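Local atomic coordinates of PT26-6P (Thermococcus sp., PDB entry 2WB7), a protein that is of unknown function but is encoded by a mobile element of Euryarchaea and joins two immunoglobulin-like domains to a helical domain. Residues A3-D8 and Q394-L399; D8-V13 and S517-E522; I240-S245 and H484-D489; N420-K425 and D453-A458. One frame throughout, in Å; residues are numbered along the deposited sequence.

Contact 1 of 4, residues A3-D8 and Q394-L399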
loop_
_atom_site.group_PDB
_atom_site.type_symbol
_atom_site.label_atom_id
_atom_site.label_comp_id
_atom_site.label_asym_id
_atom_site.label_seq_id
_atom_site.Cartn_x
_atom_site.Cartn_y
_atom_site.Cartn_z
ATOM N N ALA A 3 10.987 -8.567 -31.515
ATOM C CA ALA A 3 9.919 -7.709 -31.046
ATOM C C ALA A 3 8.624 -8.106 -31.724
ATOM O O ALA A 3 7.548 -8.054 -31.146
ATOM C CB ALA A 3 10.239 -6.261 -31.375
ATOM N N THR A 4 8.737 -8.513 -32.969
ATOM C CA THR A 4 7.582 -8.583 -33.814
ATOM C C THR A 4 6.743 -9.843 -33.587
ATOM O O THR A 4 5.513 -9.778 -33.520
ATOM C CB THR A 4 8.008 -8.394 -35.269
ATOM O OG1 THR A 4 6.856 -8.405 -36.113
ATOM C CG2 THR A 4 9.010 -9.488 -35.689
ATOM N N ILE A 5 7.389 -10.990 -33.428
ATOM C CA ILE A 5 6.650 -12.222 -33.147
ATOM C C ILE A 5 6.434 -12.487 -31.654
ATOM O O ILE A 5 5.352 -12.903 -31.250
ATOM C CB ILE A 5 7.344 -13.433 -33.784
ATOM C CG1 ILE A 5 7.387 -13.247 -35.296
ATOM C CG2 ILE A 5 6.644 -14.742 -33.399
ATOM C CD1 ILE A 5 7.986 -14.411 -36.008
ATOM N N ASN A 6 7.469 -12.232 -30.855
ATOM C CA ASN A 6 7.470 -12.512 -29.418
ATOM C C ASN A 6 7.096 -11.338 -28.533
ATOM O O ASN A 6 6.741 -11.516 -27.372
ATOM C CB ASN A 6 8.847 -12.995 -28.992
ATOM C CG ASN A 6 9.010 -14.478 -29.175
ATOM O OD1 ASN A 6 8.696 -15.030 -30.239
ATOM N ND2 ASN A 6 9.492 -15.147 -28.130
ATOM N N ASP A 7 7.222 -10.134 -29.071
ATOM C CA ASP A 7 6.970 -8.937 -28.296
ATOM C C ASP A 7 7.938 -8.821 -27.120
ATOM O O ASP A 7 7.563 -8.410 -26.034
ATOM C CB ASP A 7 5.522 -8.933 -27.835
ATOM C CG ASP A 7 4.566 -9.268 -28.962
ATOM O OD1 ASP A 7 4.387 -8.429 -29.871
ATOM O OD2 ASP A 7 4.000 -10.378 -28.948
ATOM N N ASP A 8 9.200 -9.166 -27.358
ATOM C CA ASP A 8 10.262 -8.954 -26.382
ATOM C C ASP A 8 10.574 -7.474 -26.189
ATOM O O ASP A 8 11.425 -7.117 -25.388
ATOM C CB ASP A 8 11.527 -9.684 -26.813
ATOM C CG ASP A 8 11.413 -11.190 -26.649
ATOM O OD1 ASP A 8 11.036 -11.620 -25.533
ATOM O OD2 ASP A 8 11.703 -11.945 -27.621
ATOM N N GLN A 394 1.640 -16.830 -35.279
ATOM C CA GLN A 394 1.851 -17.713 -36.417
ATOM C C GLN A 394 1.710 -16.955 -37.719
ATOM O O GLN A 394 2.559 -17.042 -38.603
ATOM C CB GLN A 394 0.873 -18.896 -36.406
ATOM C CG GLN A 394 1.270 -20.049 -37.350
ATOM C CD GLN A 394 2.749 -20.425 -37.228
ATOM O OE1 GLN A 394 3.206 -20.887 -36.176
ATOM N NE2 GLN A 394 3.505 -20.214 -38.303
ATOM N N ASP A 395 0.625 -16.198 -37.823
ATOM C CA ASP A 395 0.298 -15.455 -39.040
ATOM C C ASP A 395 1.316 -14.361 -39.287
ATOM O O ASP A 395 1.691 -14.092 -40.435
ATOM C CB ASP A 395 -1.090 -14.838 -38.936
ATOM C CG ASP A 395 -2.177 -15.875 -38.667
ATOM O OD1 ASP A 395 -1.858 -17.010 -38.261
ATOM O OD2 ASP A 395 -3.367 -15.558 -38.855
ATOM N N VAL A 396 1.778 -13.732 -38.214
ATOM C CA VAL A 396 2.847 -12.760 -38.358
ATOM C C VAL A 396 4.121 -13.419 -38.863
ATOM O O VAL A 396 4.860 -12.843 -39.664
ATOM C CB VAL A 396 3.143 -12.022 -37.052
ATOM C CG1 VAL A 396 4.438 -11.235 -37.184
ATOM C CG2 VAL A 396 1.992 -11.089 -36.707
ATOM N N LYS A 397 4.371 -14.635 -38.389
ATOM C CA LYS A 397 5.534 -15.377 -38.821
ATOM C C LYS A 397 5.401 -15.779 -40.283
ATOM O O LYS A 397 6.363 -15.620 -41.041
ATOM C CB LYS A 397 5.776 -16.602 -37.950
ATOM C CG LYS A 397 7.125 -17.255 -38.243
ATOM C CD LYS A 397 7.142 -18.733 -37.886
ATOM C CE LYS A 397 8.033 -19.515 -38.857
ATOM N NZ LYS A 397 7.521 -20.912 -39.052
ATOM N N ASN A 398 4.229 -16.289 -40.689
ATOM C CA ASN A 398 3.992 -16.599 -42.102
ATOM C C ASN A 398 4.276 -15.383 -42.968
ATOM O O ASN A 398 4.965 -15.468 -43.988
ATOM C CB ASN A 398 2.550 -17.030 -42.375
ATOM C CG ASN A 398 2.077 -18.159 -41.479
ATOM O OD1 ASN A 398 2.800 -19.123 -41.191
ATOM N ND2 ASN A 398 0.827 -18.054 -41.051
ATOM N N LEU A 399 3.713 -14.249 -42.557
ATOM C CA LEU A 399 3.807 -13.016 -43.313
ATOM C C LEU A 399 5.273 -12.666 -43.549
ATOM O O LEU A 399 5.683 -12.394 -44.675
ATOM C CB LEU A 399 3.093 -11.905 -42.552
ATOM C CG LEU A 399 2.367 -10.784 -43.301
ATOM C CD1 LEU A 399 1.670 -11.282 -44.544
ATOM C CD2 LEU A 399 1.369 -10.116 -42.359
#
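Ile-5 reaches helix 393-404 and touches both Val-396 and Lys-397. Its side chain can be followed outward. CB stays back from the helix. Ile-5 CG1 comes next, 4.0 Å from CG1 of Val-396. The two side chains run past each other in opposite senses here. The chain then continues fully extended (chi2 -177°), which carries CD1 beyond the valine. Ile-5 CD1 ends 3.7 Å from CB of Lys-397 and equally near its CG. It meets only the root of the lysine, since the rest of that chain leads away from the contact. Thr-4 adds a second approach to the valine: its OG1 is 3.9 Å from Val-396 CG1, so one valine methyl serves both residues. No hydrogen bond joins the two segments. Much of the polar hold on residues 3-8 comes from nearby lysines. Asp-7 forms salt bridges with Lys-482, Lys-483 and Lys-241, and Lys-482 NZ also hydrogen-bonds to the backbone O of Thr-4. Thr-4 further touches Leu-475 and Asn-479 of helix 471-499. This is an N-terminal tail without regular helix, laid across helices of a helical domain through a small apolar patch.

Contact 2 of 4, residues D8-V13 and S517-E522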
loop_
_atom_site.group_PDB
_atom_site.type_symbol
_atom_site.label_atom_id
_atom_site.label_comp_id
_atom_site.label_asym_id
_atom_site.label_seq_id
_atom_site.Cartn_x
_atom_site.Cartn_y
_atom_site.Cartn_z
ATOM N N ASP A 8 9.200 -9.166 -27.358
ATOM C CA ASP A 8 10.262 -8.954 -26.382
ATOM C C ASP A 8 10.574 -7.474 -26.189
ATOM O O ASP A 8 11.425 -7.117 -25.388
ATOM C CB ASP A 8 11.527 -9.684 -26.813
ATOM C CG ASP A 8 11.413 -11.190 -26.649
ATOM O OD1 ASP A 8 11.036 -11.620 -25.533
ATOM O OD2 ASP A 8 11.703 -11.945 -27.621
ATOM N N ASP A 9 9.900 -6.608 -26.926
ATOM C CA ASP A 9 10.118 -5.178 -26.748
ATOM C C ASP A 9 9.136 -4.594 -25.744
ATOM O O ASP A 9 9.261 -3.440 -25.344
ATOM C CB ASP A 9 10.052 -4.420 -28.083
ATOM C CG ASP A 9 8.731 -4.624 -28.832
ATOM O OD1 ASP A 9 8.275 -3.663 -29.470
ATOM O OD2 ASP A 9 8.153 -5.735 -28.818
ATOM N N ILE A 10 8.160 -5.394 -25.335
ATOM C CA ILE A 10 7.194 -4.938 -24.343
ATOM C C ILE A 10 7.850 -4.904 -22.966
ATOM O O ILE A 10 8.374 -5.909 -22.478
ATOM C CB ILE A 10 5.935 -5.825 -24.305
ATOM C CG1 ILE A 10 5.245 -5.799 -25.670
ATOM C CG2 ILE A 10 5.004 -5.376 -23.190
ATOM C CD1 ILE A 10 4.002 -6.638 -25.769
ATOM N N ASP A 11 7.819 -3.738 -22.342
ATOM C CA ASP A 11 8.511 -3.562 -21.085
ATOM C C ASP A 11 8.028 -4.519 -20.011
ATOM O O ASP A 11 8.795 -4.961 -19.167
ATOM C CB ASP A 11 8.389 -2.123 -20.627
ATOM C CG ASP A 11 9.707 -1.574 -20.227
ATOM O OD1 ASP A 11 10.090 -1.816 -19.064
ATOM O OD2 ASP A 11 10.390 -0.963 -21.090
ATOM N N ASP A 12 6.746 -4.840 -20.046
ATOM C CA ASP A 12 6.191 -5.785 -19.103
ATOM C C ASP A 12 6.834 -7.146 -19.299
ATOM O O ASP A 12 7.101 -7.843 -18.339
ATOM C CB ASP A 12 4.682 -5.887 -19.282
ATOM C CG ASP A 12 3.980 -4.563 -19.066
ATOM O OD1 ASP A 12 3.089 -4.219 -19.880
ATOM O OD2 ASP A 12 4.315 -3.869 -18.077
ATOM N N VAL A 13 7.107 -7.506 -20.546
ATOM C CA VAL A 13 7.684 -8.807 -20.841
ATOM C C VAL A 13 9.107 -8.876 -20.304
ATOM O O VAL A 13 9.547 -9.928 -19.844
ATOM C CB VAL A 13 7.654 -9.125 -22.367
ATOM C CG1 VAL A 13 8.387 -10.420 -22.673
ATOM C CG2 VAL A 13 6.218 -9.201 -22.869
ATOM N N SER A 517 0.021 1.928 -27.271
ATOM C CA SER A 517 -0.097 2.834 -28.376
ATOM C C SER A 517 1.206 3.609 -28.556
ATOM O O SER A 517 1.706 3.728 -29.670
ATOM C CB SER A 517 -1.276 3.771 -28.172
ATOM O OG SER A 517 -1.318 4.728 -29.209
ATOM N N ASN A 518 1.785 4.098 -27.465
ATOM C CA ASN A 518 3.042 4.815 -27.579
ATOM C C ASN A 518 4.191 3.923 -28.022
ATOM O O ASN A 518 5.099 4.363 -28.724
ATOM C CB ASN A 518 3.397 5.557 -26.285
ATOM C CG ASN A 518 2.386 6.640 -25.937
ATOM O OD1 ASN A 518 2.347 7.125 -24.810
ATOM N ND2 ASN A 518 1.559 7.013 -26.898
ATOM N N LEU A 519 4.169 2.667 -27.604
ATOM C CA LEU A 519 5.205 1.752 -28.045
ATOM C C LEU A 519 5.079 1.601 -29.555
ATOM O O LEU A 519 6.091 1.636 -30.289
ATOM C CB LEU A 519 5.078 0.400 -27.352
ATOM C CG LEU A 519 6.137 -0.642 -27.721
ATOM C CD1 LEU A 519 7.510 -0.048 -27.651
ATOM C CD2 LEU A 519 6.043 -1.827 -26.813
ATOM N N ALA A 520 3.838 1.448 -30.024
ATOM C CA ALA A 520 3.594 1.351 -31.462
ATOM C C ALA A 520 4.256 2.493 -32.227
ATOM O O ALA A 520 4.965 2.268 -33.214
ATOM C CB ALA A 520 2.110 1.305 -31.767
ATOM N N LYS A 521 4.026 3.720 -31.769
ATOM C CA LYS A 521 4.500 4.892 -32.486
ATOM C C LYS A 521 6.017 4.973 -32.543
ATOM O O LYS A 521 6.569 5.706 -33.357
ATOM C CB LYS A 521 3.957 6.162 -31.857
ATOM C CG LYS A 521 2.460 6.209 -31.757
ATOM C CD LYS A 521 2.021 7.528 -31.178
ATOM C CE LYS A 521 0.523 7.559 -30.969
ATOM N NZ LYS A 521 -0.212 7.477 -32.269
ATOM N N GLU A 522 6.702 4.235 -31.686
ATOM C CA GLU A 522 8.152 4.270 -31.750
ATOM C C GLU A 522 8.652 3.601 -33.011
ATOM O O GLU A 522 9.772 3.842 -33.450
ATOM C CB GLU A 522 8.770 3.616 -30.531
ATOM C CG GLU A 522 8.708 4.481 -29.307
ATOM C CD GLU A 522 9.066 3.693 -28.085
ATOM O OE1 GLU A 522 9.546 2.546 -28.244
ATOM O OE2 GLU A 522 8.866 4.203 -26.961
#
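Leu-519 points from helix 503-523 at the backbone and side chains of Asp-9 and Ile-10. Its CG stands opposite its own backbone N (chi1 -179°), which sends the branched end outward to the tail. The Asp-9 side chain slants across that of the leucine. Carboxylate atom OD1 of Asp-9 lies 3.9 Å from Leu-519 CD2, and the other methyl, CD1, is only a little farther from it. Leu-519 CD2 is also 3.9 Å from the backbone O of Asp-9. On the next residue, Leu-519 CD2 meets Ile-10 CG1 at 4.2 Å. CD2 is thus the branch that meets both residues. An alanine here would remove both methyls and is likely to leave Ile-10 without the leucine methyl that packs on it. The carboxylate of Asp-9 is held by other residues: OD2 forms a salt bridge with Lys-483, and OD1 makes a weak hydrogen bond with Tyr-523 OH. Farther along the loop, Asp-12 forms a salt bridge with Lys-512 and a hydrogen bond with Tyr-516 OH, both of the same helix 503-523. The whole is a loop-on-helix contact, in which the acidic N-terminal tail lies along the last helix of the helical domain.

Contact 3 of 4, residues I240-S245 and H484-D489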
loop_
_atom_site.group_PDB
_atom_site.type_symbol
_atom_site.label_atom_id
_atom_site.label_comp_id
_atom_site.label_asym_id
_atom_site.label_seq_id
_atom_site.Cartn_x
_atom_site.Cartn_y
_atom_site.Cartn_z
ATOM N N ILE A 240 -3.922 -10.774 -24.430
ATOM C CA ILE A 240 -4.354 -12.173 -24.362
ATOM C C ILE A 240 -3.516 -13.144 -25.191
ATOM O O ILE A 240 -3.546 -14.352 -24.946
ATOM C CB ILE A 240 -5.853 -12.353 -24.738
ATOM C CG1 ILE A 240 -6.082 -11.961 -26.197
ATOM C CG2 ILE A 240 -6.727 -11.566 -23.788
ATOM C CD1 ILE A 240 -7.504 -12.115 -26.670
ATOM N N LYS A 241 -2.783 -12.651 -26.184
ATOM C CA LYS A 241 -1.979 -13.577 -26.981
ATOM C C LYS A 241 -1.004 -14.365 -26.107
ATOM O O LYS A 241 -0.584 -15.452 -26.478
ATOM C CB LYS A 241 -1.234 -12.884 -28.125
ATOM C CG LYS A 241 -0.067 -12.041 -27.699
ATOM C CD LYS A 241 1.127 -12.295 -28.585
ATOM C CE LYS A 241 2.367 -12.493 -27.742
ATOM N NZ LYS A 241 3.363 -13.337 -28.442
ATOM N N PHE A 242 -0.676 -13.832 -24.934
ATOM C CA PHE A 242 0.366 -14.427 -24.106
ATOM C C PHE A 242 -0.120 -15.652 -23.362
ATOM O O PHE A 242 0.615 -16.230 -22.587
ATOM C CB PHE A 242 0.962 -13.402 -23.141
ATOM C CG PHE A 242 1.884 -12.423 -23.802
ATOM C CD1 PHE A 242 1.426 -11.177 -24.198
ATOM C CD2 PHE A 242 3.209 -12.751 -24.041
ATOM C CE1 PHE A 242 2.270 -10.269 -24.807
ATOM C CE2 PHE A 242 4.069 -11.841 -24.667
ATOM C CZ PHE A 242 3.595 -10.596 -25.046
ATOM N N LEU A 243 -1.356 -16.051 -23.623
ATOM C CA LEU A 243 -1.913 -17.260 -23.037
ATOM C C LEU A 243 -1.325 -18.514 -23.680
ATOM O O LEU A 243 -1.152 -19.524 -23.009
ATOM C CB LEU A 243 -3.435 -17.278 -23.185
ATOM C CG LEU A 243 -4.270 -16.618 -22.092
ATOM C CD1 LEU A 243 -5.752 -16.734 -22.425
ATOM C CD2 LEU A 243 -3.953 -17.237 -20.730
ATOM N N GLN A 244 -1.036 -18.464 -24.978
ATOM C CA GLN A 244 -0.382 -19.588 -25.651
ATOM C C GLN A 244 1.139 -19.409 -25.716
ATOM O O GLN A 244 1.786 -19.880 -26.653
ATOM C CB GLN A 244 -0.934 -19.803 -27.070
ATOM C CG GLN A 244 -2.427 -20.116 -27.147
ATOM C CD GLN A 244 -3.248 -18.946 -27.677
ATOM O OE1 GLN A 244 -2.701 -17.991 -28.249
ATOM N NE2 GLN A 244 -4.570 -19.015 -27.497
ATOM N N SER A 245 1.715 -18.725 -24.737
ATOM C CA SER A 245 3.155 -18.494 -24.756
ATOM C C SER A 245 3.861 -19.354 -23.729
ATOM O O SER A 245 3.869 -19.027 -22.541
ATOM C CB SER A 245 3.489 -17.024 -24.511
ATOM O OG SER A 245 3.421 -16.283 -25.717
ATOM N N HIS A 484 -0.738 -1.607 -31.828
ATOM C CA HIS A 484 -1.968 -0.837 -32.002
ATOM C C HIS A 484 -3.179 -1.732 -31.767
ATOM O O HIS A 484 -4.123 -1.316 -31.105
ATOM C CB HIS A 484 -2.066 -0.153 -33.382
ATOM C CG HIS A 484 -1.307 1.137 -33.484
ATOM N ND1 HIS A 484 -1.396 2.135 -32.535
ATOM C CD2 HIS A 484 -0.452 1.597 -34.429
ATOM C CE1 HIS A 484 -0.621 3.147 -32.885
ATOM N NE2 HIS A 484 -0.029 2.840 -34.025
ATOM N N GLU A 485 -3.166 -2.958 -32.289
ATOM C CA GLU A 485 -4.300 -3.847 -32.040
ATOM C C GLU A 485 -4.440 -4.177 -30.553
ATOM O O GLU A 485 -5.555 -4.297 -30.036
ATOM C CB GLU A 485 -4.240 -5.145 -32.846
ATOM C CG GLU A 485 -5.595 -5.836 -32.834
ATOM C CD GLU A 485 -5.554 -7.363 -33.017
ATOM O OE1 GLU A 485 -4.482 -7.906 -33.353
ATOM O OE2 GLU A 485 -6.627 -8.007 -32.824
HETATM N N MSE A 486 -3.300 -4.326 -29.879
HETATM C CA MSE A 486 -3.270 -4.608 -28.448
HETATM C C MSE A 486 -3.849 -3.444 -27.647
HETATM O O MSE A 486 -4.631 -3.642 -26.703
HETATM C CB MSE A 486 -1.840 -4.884 -28.020
HETATM C CG MSE A 486 -1.297 -6.234 -28.491
HETATM SE SE MSE A 486 0.659 -6.265 -28.346
HETATM C CE MSE A 486 1.054 -8.166 -28.460
ATOM N N ALA A 487 -3.462 -2.228 -28.043
ATOM C CA ALA A 487 -3.977 -0.993 -27.467
ATOM C C ALA A 487 -5.497 -0.896 -27.630
ATOM O O ALA A 487 -6.227 -0.674 -26.672
ATOM C CB ALA A 487 -3.300 0.168 -28.114
ATOM N N GLY A 488 -5.973 -1.102 -28.847
ATOM C CA GLY A 488 -7.395 -1.108 -29.118
ATOM C C GLY A 488 -8.111 -2.153 -28.300
ATOM O O GLY A 488 -9.204 -1.902 -27.775
ATOM N N ASP A 489 -7.507 -3.334 -28.183
ATOM C CA ASP A 489 -8.089 -4.393 -27.345
ATOM C C ASP A 489 -8.253 -3.940 -25.894
ATOM O O ASP A 489 -9.265 -4.229 -25.250
ATOM C CB ASP A 489 -7.284 -5.688 -27.439
ATOM C CG ASP A 489 -7.479 -6.390 -28.780
ATOM O OD1 ASP A 489 -8.495 -6.107 -29.469
ATOM O OD2 ASP A 489 -6.625 -7.229 -29.149
#
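Apolar contact comes first: the terminal methyl of Met-486, a selenomethionine, reaches Lys-241 and Phe-242. The Met-486 chain is extended beyond CG (chi2 and chi3 both 164°), and this brings CE to the short 3-10 segment 240-243. Met-486 CE lies 4.1 Å from Lys-241 CG and just as near its CD, with the two chains slanting across each other. Met-486 CE is 4.4 Å from CE1 of Phe-242 and approaches that ring obliquely. A second contact of this kind lies within segment 240-245. The Lys-241 chain, bent at chi2 and chi3, runs out past the ring of Phe-242, and its CE sits over the centre of one face. The methionine therefore meets a lysine and a phenylalanine that already pack on each other.

Ionic contacts form another group. Lys-241 NZ makes a salt bridge with Asp-393, besides the one with Asp-7, whose carboxylate also lies beside the Met-486 methyl. Hydrogen bonds between the two segments are absent. On helix 471-499, His-484 ND1 hydrogen-bonds to OE1 of Glu-454.

The lysine thus has two roles. Its carbon chain is part of a buried apolar patch, while its ammonium end is probably balanced by acids from the N-terminal tail and from the start of helix 393-404. Between the two segments the contact is small and apolar; the ionic bonds run to other parts of the fold.

Contact 4 of 4, residues N420-K425 and D453-A458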
loop_
_atom_site.group_PDB
_atom_site.type_symbol
_atom_site.label_atom_id
_atom_site.label_comp_id
_atom_site.label_asym_id
_atom_site.label_seq_id
_atom_site.Cartn_x
_atom_site.Cartn_y
_atom_site.Cartn_z
ATOM N N ASN A 420 -9.814 -6.835 -42.930
ATOM C CA ASN A 420 -11.235 -7.122 -42.773
ATOM C C ASN A 420 -11.582 -7.442 -41.338
ATOM O O ASN A 420 -12.608 -7.013 -40.819
ATOM C CB ASN A 420 -11.656 -8.274 -43.679
ATOM C CG ASN A 420 -11.958 -7.810 -45.089
ATOM O OD1 ASN A 420 -12.165 -6.613 -45.329
ATOM N ND2 ASN A 420 -11.991 -8.750 -46.039
ATOM N N SER A 421 -10.716 -8.200 -40.693
ATOM C CA SER A 421 -10.938 -8.564 -39.313
ATOM C C SER A 421 -10.893 -7.346 -38.397
ATOM O O SER A 421 -11.706 -7.227 -37.493
ATOM C CB SER A 421 -9.908 -9.595 -38.891
ATOM O OG SER A 421 -10.229 -10.857 -39.436
ATOM N N LEU A 422 -9.962 -6.432 -38.648
ATOM C CA LEU A 422 -9.874 -5.210 -37.855
ATOM C C LEU A 422 -11.071 -4.294 -38.093
ATOM O O LEU A 422 -11.604 -3.680 -37.159
ATOM C CB LEU A 422 -8.572 -4.469 -38.138
ATOM C CG LEU A 422 -7.341 -5.238 -37.648
ATOM C CD1 LEU A 422 -6.063 -4.598 -38.130
ATOM C CD2 LEU A 422 -7.345 -5.381 -36.138
ATOM N N GLN A 423 -11.492 -4.195 -39.348
ATOM C CA GLN A 423 -12.696 -3.456 -39.665
ATOM C C GLN A 423 -13.843 -3.991 -38.820
ATOM O O GLN A 423 -14.684 -3.232 -38.324
ATOM C CB GLN A 423 -13.012 -3.579 -41.148
ATOM C CG GLN A 423 -12.525 -2.394 -41.972
ATOM C CD GLN A 423 -12.256 -2.749 -43.437
ATOM O OE1 GLN A 423 -12.429 -3.903 -43.863
ATOM N NE2 GLN A 423 -11.823 -1.753 -44.213
ATOM N N GLU A 424 -13.868 -5.305 -38.638
ATOM C CA GLU A 424 -14.917 -5.901 -37.837
ATOM C C GLU A 424 -14.791 -5.495 -36.377
ATOM O O GLU A 424 -15.768 -5.096 -35.762
ATOM C CB GLU A 424 -14.921 -7.420 -37.980
ATOM C CG GLU A 424 -15.750 -8.130 -36.922
ATOM C CD GLU A 424 -17.235 -7.740 -36.932
ATOM O OE1 GLU A 424 -18.014 -8.380 -36.193
ATOM O OE2 GLU A 424 -17.628 -6.793 -37.662
ATOM N N LYS A 425 -13.594 -5.585 -35.818
ATOM C CA LYS A 425 -13.360 -5.123 -34.447
ATOM C C LYS A 425 -13.741 -3.650 -34.278
ATOM O O LYS A 425 -14.219 -3.241 -33.226
ATOM C CB LYS A 425 -11.902 -5.372 -34.030
ATOM C CG LYS A 425 -11.631 -6.832 -33.655
ATOM C CD LYS A 425 -10.171 -7.201 -33.762
ATOM C CE LYS A 425 -9.390 -6.874 -32.494
ATOM N NZ LYS A 425 -9.449 -7.991 -31.525
ATOM N N ASP A 453 -9.727 4.519 -32.764
ATOM C CA ASP A 453 -8.506 5.113 -33.302
ATOM C C ASP A 453 -7.302 4.150 -33.331
ATOM O O ASP A 453 -6.418 4.266 -34.199
ATOM C CB ASP A 453 -8.125 6.386 -32.531
ATOM C CG ASP A 453 -9.245 7.424 -32.497
ATOM O OD1 ASP A 453 -10.084 7.478 -33.427
ATOM O OD2 ASP A 453 -9.271 8.212 -31.530
ATOM N N GLU A 454 -7.248 3.214 -32.390
ATOM C CA GLU A 454 -6.123 2.287 -32.372
ATOM C C GLU A 454 -6.211 1.290 -33.523
ATOM O O GLU A 454 -5.230 1.092 -34.268
ATOM C CB GLU A 454 -6.008 1.575 -31.030
ATOM C CG GLU A 454 -5.505 2.481 -29.929
ATOM C CD GLU A 454 -4.168 3.151 -30.272
ATOM O OE1 GLU A 454 -3.175 2.470 -30.621
ATOM O OE2 GLU A 454 -4.100 4.393 -30.179
ATOM N N TYR A 455 -7.391 0.684 -33.667
ATOM C CA TYR A 455 -7.639 -0.278 -34.725
ATOM C C TYR A 455 -7.388 0.379 -36.065
ATOM O O TYR A 455 -6.737 -0.203 -36.921
ATOM C CB TYR A 455 -9.061 -0.815 -34.651
ATOM C CG TYR A 455 -9.318 -1.712 -33.452
ATOM C CD1 TYR A 455 -10.524 -1.661 -32.757
ATOM C CD2 TYR A 455 -8.357 -2.611 -33.015
ATOM C CE1 TYR A 455 -10.771 -2.486 -31.674
ATOM C CE2 TYR A 455 -8.594 -3.445 -31.925
ATOM C CZ TYR A 455 -9.801 -3.377 -31.258
ATOM O OH TYR A 455 -10.024 -4.207 -30.177
ATOM N N LYS A 456 -7.901 1.599 -36.235
ATOM C CA LYS A 456 -7.658 2.406 -37.446
ATOM C C LYS A 456 -6.169 2.560 -37.727
ATOM O O LYS A 456 -5.735 2.478 -38.881
ATOM C CB LYS A 456 -8.276 3.807 -37.329
ATOM C CG LYS A 456 -9.780 3.954 -37.650
ATOM C CD LYS A 456 -9.986 5.357 -38.245
ATOM C CE LYS A 456 -11.195 6.101 -37.692
ATOM N NZ LYS A 456 -12.273 6.298 -38.730
ATOM N N ALA A 457 -5.379 2.799 -36.688
ATOM C CA ALA A 457 -3.936 2.939 -36.900
ATOM C C ALA A 457 -3.328 1.622 -37.373
ATOM O O ALA A 457 -2.392 1.603 -38.185
ATOM C CB ALA A 457 -3.248 3.395 -35.632
ATOM N N ALA A 458 -3.836 0.521 -36.830
ATOM C CA ALA A 458 -3.330 -0.782 -37.182
ATOM C C ALA A 458 -3.661 -1.087 -38.630
ATOM O O ALA A 458 -2.807 -1.552 -39.383
ATOM C CB ALA A 458 -3.915 -1.827 -36.277
#
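The ring of Tyr-455 receives Lys-425 on one face. Lys-425 CB stands 4.0 Å from the centroid of the Tyr-455 ring and 16° off the ring normal, a CH-pi contact shifted toward the rim. Farther out, the lysine chain, folded at chi3 (86°), brings Lys-425 CE to 3.6 Å from Tyr-455 CE2 and equally near the phenolic OH. The two side chains cross at about a right angle. Leu-422 comes to the ring obliquely, its CD2 4.3 Å from Tyr-455 CD2. Leu-422 CD1, the other methyl, lies 4.0 Å from CB of Ala-458, one helical turn beyond the tyrosine. Leu-422 so bridges two residues of the opposing helix.

The polar ends are paired with a third helix and a loop. Tyr-455 OH hydrogen-bonds to OD1 of Asp-489. Lys-425 NZ forms salt bridges with that same OD1 and with Glu-485, and hydrogen bonds with the backbone O atoms of Thr-387 and Tyr-388. An alanine in place of Tyr-455 would take away the ring under the lysine and would probably leave Asp-489 short of a hydrogen bond and open a gap between the helices.

The local axes are 9.4 Å apart and run at 170°, nearly antiparallel, as expected for an alpha-alpha hairpin. Helices 408-438 and 442-465 form this hairpin. Helix 471-499 packs beside it through Glu-485 and Asp-489, and the loop that follows strand 370-379 meets it at Thr-387, Tyr-388 and Val-390.

Overall arrangement
The chain opens with the tail. Contact 1 closes a loop from residues 3-8 to helix 393-404. Contact 2 starts at 8-13, sharing Asp-8, and closes the longest loop, to helix 503-523. These two cross. Contact 3 joins the loop 240-245 to helix 471-499; it also crosses contact 1 but nests inside contact 2. Contact 4 closes the short hairpin of helices 408-438 and 442-465, nested inside contacts 2 and 3 and in series after contact 1. The first three bind the N-terminal tail and the segment before strand 253-261 to the helical domain, while contact 4 lies wholly within it. Contacts 1 and 4 do not touch; the other pairs do.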